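Local coordinates for protein serine racemase (Enterococcus faecalis, PDB 4ECL) that belongs to the alanine racemase family and combines an N-terminal barrel domain of the TIM type with a C-terminal domain rich in beta strands, at residues I11-N14 and N15-H18; A35-K38 and A39-G43; I218-G221 and V222-G226. All coordinates share one frame; numbering follows the deposited sequence.

Contact 1 of 3, residues I11-N14 and N15-H18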
ATOM      1  N   ILE A  11      13.858  11.661  -2.218  1.00 26.65           N
ATOM      2  CA  ILE A  11      13.127  12.597  -3.073  1.00 26.39           C
ATOM      3  C   ILE A  11      14.078  13.662  -3.615  1.00 31.39           C
ATOM      4  O   ILE A  11      14.595  14.489  -2.852  1.00 34.40           O
ATOM      5  CB  ILE A  11      11.997  13.288  -2.287  1.00 29.50           C
ATOM      6  CG1 ILE A  11      11.039  12.250  -1.711  1.00 31.57           C
ATOM      7  CG2 ILE A  11      11.226  14.243  -3.179  1.00 32.27           C
ATOM      8  CD1 ILE A  11      10.415  11.360  -2.764  1.00 31.75           C
ATOM      9  N   ASN A  12      14.324  13.632  -4.924  1.00 23.60           N
ATOM     10  CA  ASN A  12      15.260  14.578  -5.527  1.00 18.95           C
ATOM     11  C   ASN A  12      14.556  15.911  -5.799  1.00 28.08           C
ATOM     12  O   ASN A  12      13.915  16.093  -6.847  1.00 24.40           O
ATOM     13  CB  ASN A  12      15.878  14.012  -6.810  1.00 22.08           C
ATOM     14  CG  ASN A  12      17.021  14.891  -7.352  1.00 31.25           C
ATOM     15  OD1 ASN A  12      17.032  16.104  -7.152  1.00 31.74           O
ATOM     16  ND2 ASN A  12      17.990  14.270  -8.024  1.00 29.40           N
ATOM     17  N   LEU A  13      14.674  16.834  -4.849  1.00 26.95           N
ATOM     18  CA  LEU A  13      13.979  18.116  -4.942  1.00 29.39           C
ATOM     19  C   LEU A  13      14.478  18.974  -6.110  1.00 30.88           C
ATOM     20  O   LEU A  13      13.720  19.736  -6.702  1.00 26.39           O
ATOM     21  CB  LEU A  13      14.081  18.879  -3.619  1.00 26.52           C
ATOM     22  CG  LEU A  13      13.233  18.289  -2.497  1.00 31.73           C
ATOM     23  CD1 LEU A  13      13.228  19.229  -1.309  1.00 40.44           C
ATOM     24  CD2 LEU A  13      11.803  17.979  -2.954  1.00 31.80           C
ATOM     25  N   ASN A  14      15.754  18.846  -6.440  1.00 29.65           N
ATOM     26  CA  ASN A  14      16.287  19.537  -7.594  1.00 32.47           C
ATOM     27  C   ASN A  14      15.606  19.068  -8.861  1.00 29.50           C
ATOM     28  O   ASN A  14      15.268  19.872  -9.714  1.00 26.26           O
ATOM     29  CB  ASN A  14      17.798  19.337  -7.704  1.00 42.91           C
ATOM     30  CG  ASN A  14      18.568  20.410  -6.982  1.00 54.90           C
ATOM     31  OD1 ASN A  14      18.909  21.443  -7.566  1.00 66.05           O
ATOM     32  ND2 ASN A  14      18.831  20.189  -5.701  1.00 55.32           N
ATOM     33  N   ASN A  15      15.401  17.762  -8.973  1.00 26.86           N
ATOM     34  CA  ASN A  15      14.740  17.208 -10.136  1.00 27.26           C
ATOM     35  C   ASN A  15      13.281  17.657 -10.217  1.00 29.74           C
ATOM     36  O   ASN A  15      12.761  17.906 -11.306  1.00 28.61           O
ATOM     37  CB  ASN A  15      14.821  15.688 -10.113  1.00 27.61           C
ATOM     38  CG  ASN A  15      16.038  15.163 -10.828  1.00 29.34           C
ATOM     39  OD1 ASN A  15      16.886  15.936 -11.292  1.00 30.41           O
ATOM     40  ND2 ASN A  15      16.136  13.838 -10.928  1.00 25.22           N
ATOM     41  N   LEU A  16      12.632  17.761  -9.059  1.00 27.75           N
ATOM     42  CA  LEU A  16      11.240  18.202  -8.981  1.00 20.95           C
ATOM     43  C   LEU A  16      11.092  19.643  -9.463  1.00 26.92           C
ATOM     44  O   LEU A  16      10.157  19.969 -10.195  1.00 23.76           O
ATOM     45  CB  LEU A  16      10.717  18.088  -7.548  1.00 17.48           C
ATOM     46  CG  LEU A  16       9.292  18.578  -7.253  1.00 20.55           C
ATOM     47  CD1 LEU A  16       8.243  17.739  -7.964  1.00 21.92           C
ATOM     48  CD2 LEU A  16       9.039  18.567  -5.752  1.00 19.07           C
ATOM     49  N   GLU A  17      12.015  20.495  -9.024  1.00 24.41           N
ATOM     50  CA  GLU A  17      12.058  21.896  -9.418  1.00 29.37           C
ATOM     51  C   GLU A  17      12.311  22.018 -10.916  1.00 26.58           C
ATOM     52  O   GLU A  17      11.749  22.888 -11.581  1.00 23.59           O
ATOM     53  CB  GLU A  17      13.165  22.610  -8.641  1.00 35.10           C
ATOM     54  CG  GLU A  17      13.230  24.118  -8.825  1.00 43.16           C
ATOM     55  CD  GLU A  17      14.376  24.723  -8.038  1.00 45.22           C
ATOM     56  OE1 GLU A  17      15.259  23.953  -7.611  1.00 53.76           O
ATOM     57  OE2 GLU A  17      14.393  25.952  -7.828  1.00 39.61           O
ATOM     58  N   HIS A  18      13.182  21.162 -11.443  1.00 25.24           N
ATOM     59  CA  HIS A  18      13.430  21.149 -12.881  1.00 26.65           C
ATOM     60  C   HIS A  18      12.143  20.825 -13.613  1.00 25.62           C
ATOM     61  O   HIS A  18      11.818  21.448 -14.625  1.00 29.60           O
ATOM     62  CB  HIS A  18      14.512  20.133 -13.260  1.00 24.98           C
ATOM     63  CG  HIS A  18      14.581  19.853 -14.731  1.00 28.55           C
ATOM     64  ND1 HIS A  18      15.399  20.561 -15.587  1.00 28.27           N
ATOM     65  CD2 HIS A  18      13.923  18.950 -15.500  1.00 26.56           C
ATOM     66  CE1 HIS A  18      15.244  20.106 -16.818  1.00 26.25           C
ATOM     67  NE2 HIS A  18      14.359  19.127 -16.794  1.00 29.98           N
TER

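Contact 2 of 3, residues A35-K38 and A39-G43. With SO4 (sulfate ion), chain G.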
ATOM      1  N   ALA A  35      -0.656  21.376  -9.185  1.00 16.58           N
ATOM      2  CA  ALA A  35       0.111  20.209  -8.825  1.00 18.04           C
ATOM      3  C   ALA A  35      -0.820  19.214  -8.140  1.00 22.35           C
ATOM      4  O   ALA A  35      -1.446  19.524  -7.125  1.00 22.51           O
ATOM      5  CB  ALA A  35       1.261  20.603  -7.916  1.00 16.07           C
ATOM      6  N   VAL A  36      -0.921  18.025  -8.716  1.00 18.95           N
ATOM      7  CA  VAL A  36      -1.771  16.991  -8.159  1.00 18.86           C
ATOM      8  C   VAL A  36      -0.983  16.225  -7.092  1.00 24.42           C
ATOM      9  O   VAL A  36      -0.050  15.476  -7.420  1.00 23.90           O
ATOM     10  CB  VAL A  36      -2.215  16.033  -9.264  1.00 20.42           C
ATOM     11  CG1 VAL A  36      -3.087  14.919  -8.683  1.00 17.68           C
ATOM     12  CG2 VAL A  36      -2.964  16.807 -10.349  1.00 20.69           C
ATOM     13  N   VAL A  37      -1.333  16.421  -5.819  1.00 19.54           N
ATOM     14  CA  VAL A  37      -0.534  15.850  -4.728  1.00 20.77           C
ATOM     15  C   VAL A  37      -1.296  14.813  -3.890  1.00 23.56           C
ATOM     16  O   VAL A  37      -0.927  14.523  -2.754  1.00 25.07           O
ATOM     17  CB  VAL A  37       0.053  16.959  -3.817  1.00 18.28           C
ATOM     18  CG1 VAL A  37       1.104  17.772  -4.583  1.00 24.07           C
ATOM     19  CG2 VAL A  37      -1.040  17.885  -3.285  1.00 12.68           C
ATOM     20  N   LYS A  38      -2.361  14.262  -4.466  1.00 21.76           N
ATOM     21  CA  LYS A  38      -3.162  13.233  -3.807  1.00 21.66           C
ATOM     22  C   LYS A  38      -2.352  11.949  -3.607  1.00 20.01           C
ATOM     23  O   LYS A  38      -1.324  11.757  -4.258  1.00 19.63           O
ATOM     24  CB  LYS A  38      -4.403  12.928  -4.639  1.00 17.92           C
ATOM     25  CG  LYS A  38      -4.097  12.536  -6.053  1.00 20.94           C
ATOM     26  CD  LYS A  38      -5.354  12.325  -6.878  1.00 29.27           C
ATOM     27  CE  LYS A  38      -5.006  11.714  -8.223  1.00 37.70           C
ATOM     28  NZ  LYS A  38      -6.202  11.359  -9.029  1.00 46.56           N
ATOM     29  N   ALA A  39      -2.836  11.076  -2.724  1.00 19.12           N
ATOM     30  CA  ALA A  39      -2.152   9.829  -2.345  1.00 19.88           C
ATOM     31  C   ALA A  39      -0.703  10.019  -1.954  1.00 17.50           C
ATOM     32  O   ALA A  39       0.180   9.418  -2.563  1.00 20.19           O
ATOM     33  CB  ALA A  39      -2.233   8.816  -3.446  1.00 23.83           C
ATOM     34  N   GLU A  40      -0.465  10.838  -0.933  1.00 20.40           N
ATOM     35  CA  GLU A  40       0.881  11.136  -0.483  1.00 24.48           C
ATOM     36  C   GLU A  40       1.762  11.622  -1.623  1.00 22.47           C
ATOM     37  O   GLU A  40       2.921  11.200  -1.736  1.00 22.41           O
ATOM     38  CB  GLU A  40       1.510   9.911   0.178  1.00 30.46           C
ATOM     39  CG  GLU A  40       0.961   9.648   1.559  1.00 36.51           C
ATOM     40  CD  GLU A  40       1.296  10.770   2.517  1.00 40.88           C
ATOM     41  OE1 GLU A  40       2.357  11.417   2.335  1.00 31.79           O
ATOM     42  OE2 GLU A  40       0.492  11.013   3.441  1.00 48.51           O
ATOM     43  N   ALA A  41       1.196  12.494  -2.458  1.00 21.25           N
ATOM     44  CA  ALA A  41       1.869  13.009  -3.651  1.00 22.92           C
ATOM     45  C   ALA A  41       2.408  11.860  -4.489  1.00 24.83           C
ATOM     46  O   ALA A  41       3.618  11.763  -4.733  1.00 22.32           O
ATOM     47  CB  ALA A  41       2.986  13.978  -3.278  1.00 23.42           C
ATOM     48  N   TYR A  42       1.496  10.975  -4.892  1.00 17.44           N
ATOM     49  CA  TYR A  42       1.840   9.796  -5.674  1.00 19.45           C
ATOM     50  C   TYR A  42       2.970   9.024  -5.007  1.00 23.87           C
ATOM     51  O   TYR A  42       3.880   8.522  -5.683  1.00 22.69           O
ATOM     52  CB  TYR A  42       2.240  10.183  -7.090  1.00 23.88           C
ATOM     53  CG  TYR A  42       1.096  10.576  -8.003  1.00 22.55           C
ATOM     54  CD1 TYR A  42       0.123  11.480  -7.596  1.00 24.64           C
ATOM     55  CD2 TYR A  42       1.018  10.070  -9.292  1.00 29.35           C
ATOM     56  CE1 TYR A  42      -0.929  11.848  -8.447  1.00 26.65           C
ATOM     57  CE2 TYR A  42      -0.016  10.441 -10.159  1.00 34.60           C
ATOM     58  CZ  TYR A  42      -0.991  11.323  -9.728  1.00 30.46           C
ATOM     59  OH  TYR A  42      -2.007  11.681 -10.591  1.00 26.53           O
ATOM     60  N   GLY A  43       2.923   8.969  -3.677  1.00 25.80           N
ATOM     61  CA  GLY A  43       3.864   8.184  -2.893  1.00 26.89           C
ATOM     62  C   GLY A  43       5.149   8.909  -2.528  1.00 25.75           C
ATOM     63  O   GLY A  43       5.958   8.394  -1.768  1.00 25.33           O
TER
HETATM   64  S   SO4 G 403      -1.899  12.436 -14.265  0.91 29.94           S
HETATM   65  O1  SO4 G 403      -3.200  12.684 -13.633  0.91 26.34           O
HETATM   66  O2  SO4 G 403      -1.266  13.717 -14.580  0.91 23.07           O
HETATM   67  O3  SO4 G 403      -1.075  11.685 -13.321  0.91 35.19           O
HETATM   68  O4  SO4 G 403      -2.086  11.640 -15.473  0.91 31.25           O

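Contact 3 of 3, residues I218-G221 and V222-G226. With SO4 (sulfate ion), chain G.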
ATOM      1  N   ILE A 218      -3.488  23.467 -15.743  1.00 26.27           N
ATOM      2  CA  ILE A 218      -3.213  22.095 -16.112  1.00 26.77           C
ATOM      3  C   ILE A 218      -2.887  21.336 -14.828  1.00 23.06           C
ATOM      4  O   ILE A 218      -2.022  21.758 -14.048  1.00 22.48           O
ATOM      5  CB  ILE A 218      -2.064  22.006 -17.132  1.00 28.14           C
ATOM      6  CG1 ILE A 218      -2.486  22.729 -18.418  1.00 31.70           C
ATOM      7  CG2 ILE A 218      -1.718  20.557 -17.418  1.00 17.21           C
ATOM      8  CD1 ILE A 218      -1.445  22.736 -19.505  1.00 34.56           C
ATOM      9  N   ARG A 219      -3.612  20.244 -14.610  1.00 18.26           N
ATOM     10  CA  ARG A 219      -3.464  19.398 -13.423  1.00 21.96           C
ATOM     11  C   ARG A 219      -2.368  18.381 -13.695  1.00 27.32           C
ATOM     12  O   ARG A 219      -2.599  17.369 -14.353  1.00 32.73           O
ATOM     13  CB  ARG A 219      -4.770  18.639 -13.129  1.00 19.10           C
ATOM     14  CG  ARG A 219      -6.010  19.507 -12.917  1.00 21.04           C
ATOM     15  CD  ARG A 219      -7.290  18.675 -12.774  1.00 25.05           C
ATOM     16  NE  ARG A 219      -7.500  17.769 -13.908  1.00 31.99           N
ATOM     17  CZ  ARG A 219      -8.261  18.038 -14.971  1.00 28.88           C
ATOM     18  NH1 ARG A 219      -8.897  19.196 -15.065  1.00 21.90           N
ATOM     19  NH2 ARG A 219      -8.391  17.148 -15.951  1.00 25.75           N
ATOM     20  N   VAL A 220      -1.173  18.625 -13.184  1.00 22.09           N
ATOM     21  CA  VAL A 220      -0.077  17.718 -13.499  1.00 22.13           C
ATOM     22  C   VAL A 220       0.190  16.698 -12.394  1.00 21.64           C
ATOM     23  O   VAL A 220       0.399  17.044 -11.228  1.00 22.85           O
ATOM     24  CB  VAL A 220       1.204  18.490 -13.920  1.00 26.35           C
ATOM     25  CG1 VAL A 220       0.927  19.295 -15.179  1.00 18.04           C
ATOM     26  CG2 VAL A 220       1.636  19.422 -12.822  1.00 29.38           C
ATOM     27  N   GLY A 221       0.149  15.426 -12.778  1.00 24.69           N
ATOM     28  CA  GLY A 221       0.415  14.334 -11.859  1.00 21.25           C
ATOM     29  C   GLY A 221       1.744  13.682 -12.185  1.00 24.68           C
ATOM     30  O   GLY A 221       2.793  14.185 -11.786  1.00 29.51           O
ATOM     31  N   VAL A 222       1.710  12.573 -12.920  1.00 25.74           N
ATOM     32  CA  VAL A 222       2.926  11.803 -13.184  1.00 24.70           C
ATOM     33  C   VAL A 222       4.063  12.622 -13.801  1.00 29.51           C
ATOM     34  O   VAL A 222       5.222  12.410 -13.454  1.00 31.40           O
ATOM     35  CB  VAL A 222       2.663  10.550 -14.058  1.00 27.08           C
ATOM     36  CG1 VAL A 222       1.817   9.545 -13.307  1.00 32.56           C
ATOM     37  CG2 VAL A 222       2.007  10.941 -15.402  1.00 19.81           C
ATOM     38  N   ALA A 223       3.740  13.557 -14.697  1.00 22.56           N
ATOM     39  CA  ALA A 223       4.776  14.358 -15.343  1.00 20.20           C
ATOM     40  C   ALA A 223       5.551  15.162 -14.311  1.00 22.61           C
ATOM     41  O   ALA A 223       6.770  15.325 -14.422  1.00 20.72           O
ATOM     42  CB  ALA A 223       4.176  15.293 -16.417  1.00 19.72           C
ATOM     43  N   LEU A 224       4.845  15.671 -13.307  1.00 17.67           N
ATOM     44  CA  LEU A 224       5.491  16.457 -12.268  1.00 20.04           C
ATOM     45  C   LEU A 224       6.560  15.623 -11.550  1.00 24.71           C
ATOM     46  O   LEU A 224       7.591  16.145 -11.109  1.00 24.86           O
ATOM     47  CB  LEU A 224       4.445  16.942 -11.276  1.00 16.82           C
ATOM     48  CG  LEU A 224       4.918  17.778 -10.092  1.00 19.74           C
ATOM     49  CD1 LEU A 224       5.341  19.136 -10.556  1.00 21.61           C
ATOM     50  CD2 LEU A 224       3.837  17.881  -9.019  1.00 27.14           C
ATOM     51  N   TYR A 225       6.321  14.322 -11.465  1.00 21.64           N
ATOM     52  CA  TYR A 225       7.222  13.428 -10.741  1.00 20.65           C
ATOM     53  C   TYR A 225       8.273  12.795 -11.655  1.00 24.10           C
ATOM     54  O   TYR A 225       9.094  11.982 -11.226  1.00 27.25           O
ATOM     55  CB  TYR A 225       6.409  12.373  -9.977  1.00 18.00           C
ATOM     56  CG  TYR A 225       5.404  13.011  -9.041  1.00 17.63           C
ATOM     57  CD1 TYR A 225       5.828  13.744  -7.937  1.00 21.51           C
ATOM     58  CD2 TYR A 225       4.041  12.906  -9.270  1.00 17.47           C
ATOM     59  CE1 TYR A 225       4.924  14.342  -7.076  1.00 14.97           C
ATOM     60  CE2 TYR A 225       3.122  13.501  -8.413  1.00 20.41           C
ATOM     61  CZ  TYR A 225       3.575  14.218  -7.318  1.00 20.79           C
ATOM     62  OH  TYR A 225       2.676  14.825  -6.464  1.00 21.28           O
ATOM     63  N   GLY A 226       8.240  13.177 -12.924  1.00 25.80           N
ATOM     64  CA  GLY A 226       9.312  12.839 -13.846  1.00 19.74           C
ATOM     65  C   GLY A 226       9.246  11.407 -14.320  1.00 30.00           C
ATOM     66  O   GLY A 226      10.243  10.822 -14.750  1.00 42.62           O
TER
HETATM   67  S   SO4 G 403      -1.899  12.436 -14.265  0.91 29.94           S
HETATM   68  O1  SO4 G 403      -3.200  12.684 -13.633  0.91 26.34           O
HETATM   69  O2  SO4 G 403      -1.266  13.717 -14.580  0.91 23.07           O
HETATM   70  O3  SO4 G 403      -1.075  11.685 -13.321  0.91 35.19           O
HETATM   71  O4  SO4 G 403      -2.086  11.640 -15.473  0.91 31.25           O

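Contact 1 of 3, residues I11-N14 and N15-H18
Asn12 lays its side-chain amide over that of Asn15, the two planes only 7° apart and stacked, with Asn12 ND2 and Asn15 CG 3.5 Å from each other. The pair marks the N-terminal cap of helix 13-25, where the chain leaves strand 7-11 of the mixed sheet and enters the first helix of the barrel domain. Asn12 is the N-cap residue. Its CG stands anti to the backbone N (chi1 -171°), which swings OD1 back over the first turn, where it accepts from Asn15 N at 3.0 Å. The donor lies 62° out of the amide plane of Asn12, not on a lone pair. The Asn12 carbonyl serves the same turn: its O accepts from Leu16 N at 3.1 Å. The regular helical bonds follow, Glu17 N to Leu13 O and His18 N to Asn14 O. Asn15 finds its polar partner outside the turn, ND2 donating to Pro243 O, while His18 NE2 meets Asp240 O, so one side of this turn is pinned to the loop that precedes strand 245-257. Beneath the polar cap, Leu13 and Leu16 lie side by side, pointing the same way against Tyr52 of helix 46-55, with Leu13 CD2 4.0 Å from Leu16 CD2.

Contact 2 of 3, residues A35-K38 and A39-G43
Lys38 crosses Tyr42 at a slant. Its CB sits next to the backbone of Ala39, and from there CG is wedged between the backbone N and the carbonyl carbon (chi1 55°). That torsion brings the chain to the tyrosine: Lys38 CG comes to 4.0 Å from Tyr42 CE1. Beyond CG the chain is extended, and its CE reaches the end of the ring, 3.8 Å from Tyr42 OH. The tip passes on to the second subunit, where NZ forms a salt bridge with Asp315 of that chain; Met314 of the same subunit packs on Lys38, Ala39 and Tyr42.

The backbone that brings the two side chains together is a short left-handed helical turn at the C-terminal end of barrel strand 32-36. Residues 39-42 all have positive phi and psi, and Tyr42 N donates to Lys38 O at 3.0 Å, almost straight (170°). The preceding bond, Ala41 N to Val37 O, is more bent, its donor standing high above the carbonyl plane. Gly43, where the chain leaves the turn, still closes a bond from its N to Ala39 O. Val36 meets the ring of Tyr42 at an edge, near the ring plane, with CG1 3.8 Å from Tyr42 CE1. Within the turn, Ala41 CB lies 4.2 Å from Val37 CB. At the far end of the ring, the hydroxyl of Tyr42 donates to the bound sulfate, OH to O3 2.9 Å, an anion also held by Ser204 OG and by the backbone N atoms of Gly221 and Val222.

Contact 3 of 3, residues I218-G221 and V222-G226
Val220 and Leu224 cross at about a right angle, the branch CG2 of the valine resting 4.1 Å from Leu224 CB. They stand where strand 217-220 of the TIM-type barrel ends and its chain bends through Gly221 into a single helical turn, with an anion held at the bend. Leu224 has CG anti to its backbone N (chi1 179°), which lets the side chain pack on Leu16 and Val20 of helix 13-25 and Ala35 of strand 32-36. Tyr225 comes from another direction: CG lies beside its own backbone N, and the ring leans obliquely on the Gly221 carbonyl, with CD2 3.1 Å from Gly221 O. The same oxygen accepts a weak, bent bond from Leu224 N. Two further bonds of the same three-residue span, Tyr225 N to Val222 O and Gly226 N to Ala223 O, continue the turn. The ring of Tyr225 stacks on His44, and its hydroxyl bonds to the Val36 carbonyl.

Two backbone amides at the bend hold the sulfate. Gly221 N donates to its O2 at 2.9 Å, and Val222 N to its O3 at 3.0 Å, the second bond being the straighter (158° against 131°). With no side chain on Gly221, the anion lies directly against the backbone. Ser204 OG bonds the sulfate and also meets the N atoms of Gly221 and Ala223, tying the turn to the start of helix 204-209. This sulfate, probably from the crystallisation liquor, lies where a phosphate group could bind, at the C-terminal end of a barrel strand. Val222 borders the anion with an apolar branch, its CG1 3.6 Å from sulfate O3.

How the contacts relate
Contacts 2 and 3 lie in the barrel; contact 1 sits where the mixed sheet passes into it, and the three follow one another along the chain. Contacts 2 and 3, with centres 10 Å apart, end neighbouring parallel strands, 32-36 and 217-220, joined by a probable hydrogen bond between Val36 N and Val220 O, 3.0 Å. Tyr225 of contact 3 reaches into contact 2: its CE2 comes to 3.6 Å from Tyr42 CG, the ring planes about 35° apart. Both contacts grip one sulfate, which joins their turns into a single anion site. Contact 1 is centred about 13 Å from contact 3 and touches it through Leu16 CD1, 3.6 Å from Leu224 O, but does not touch contact 2.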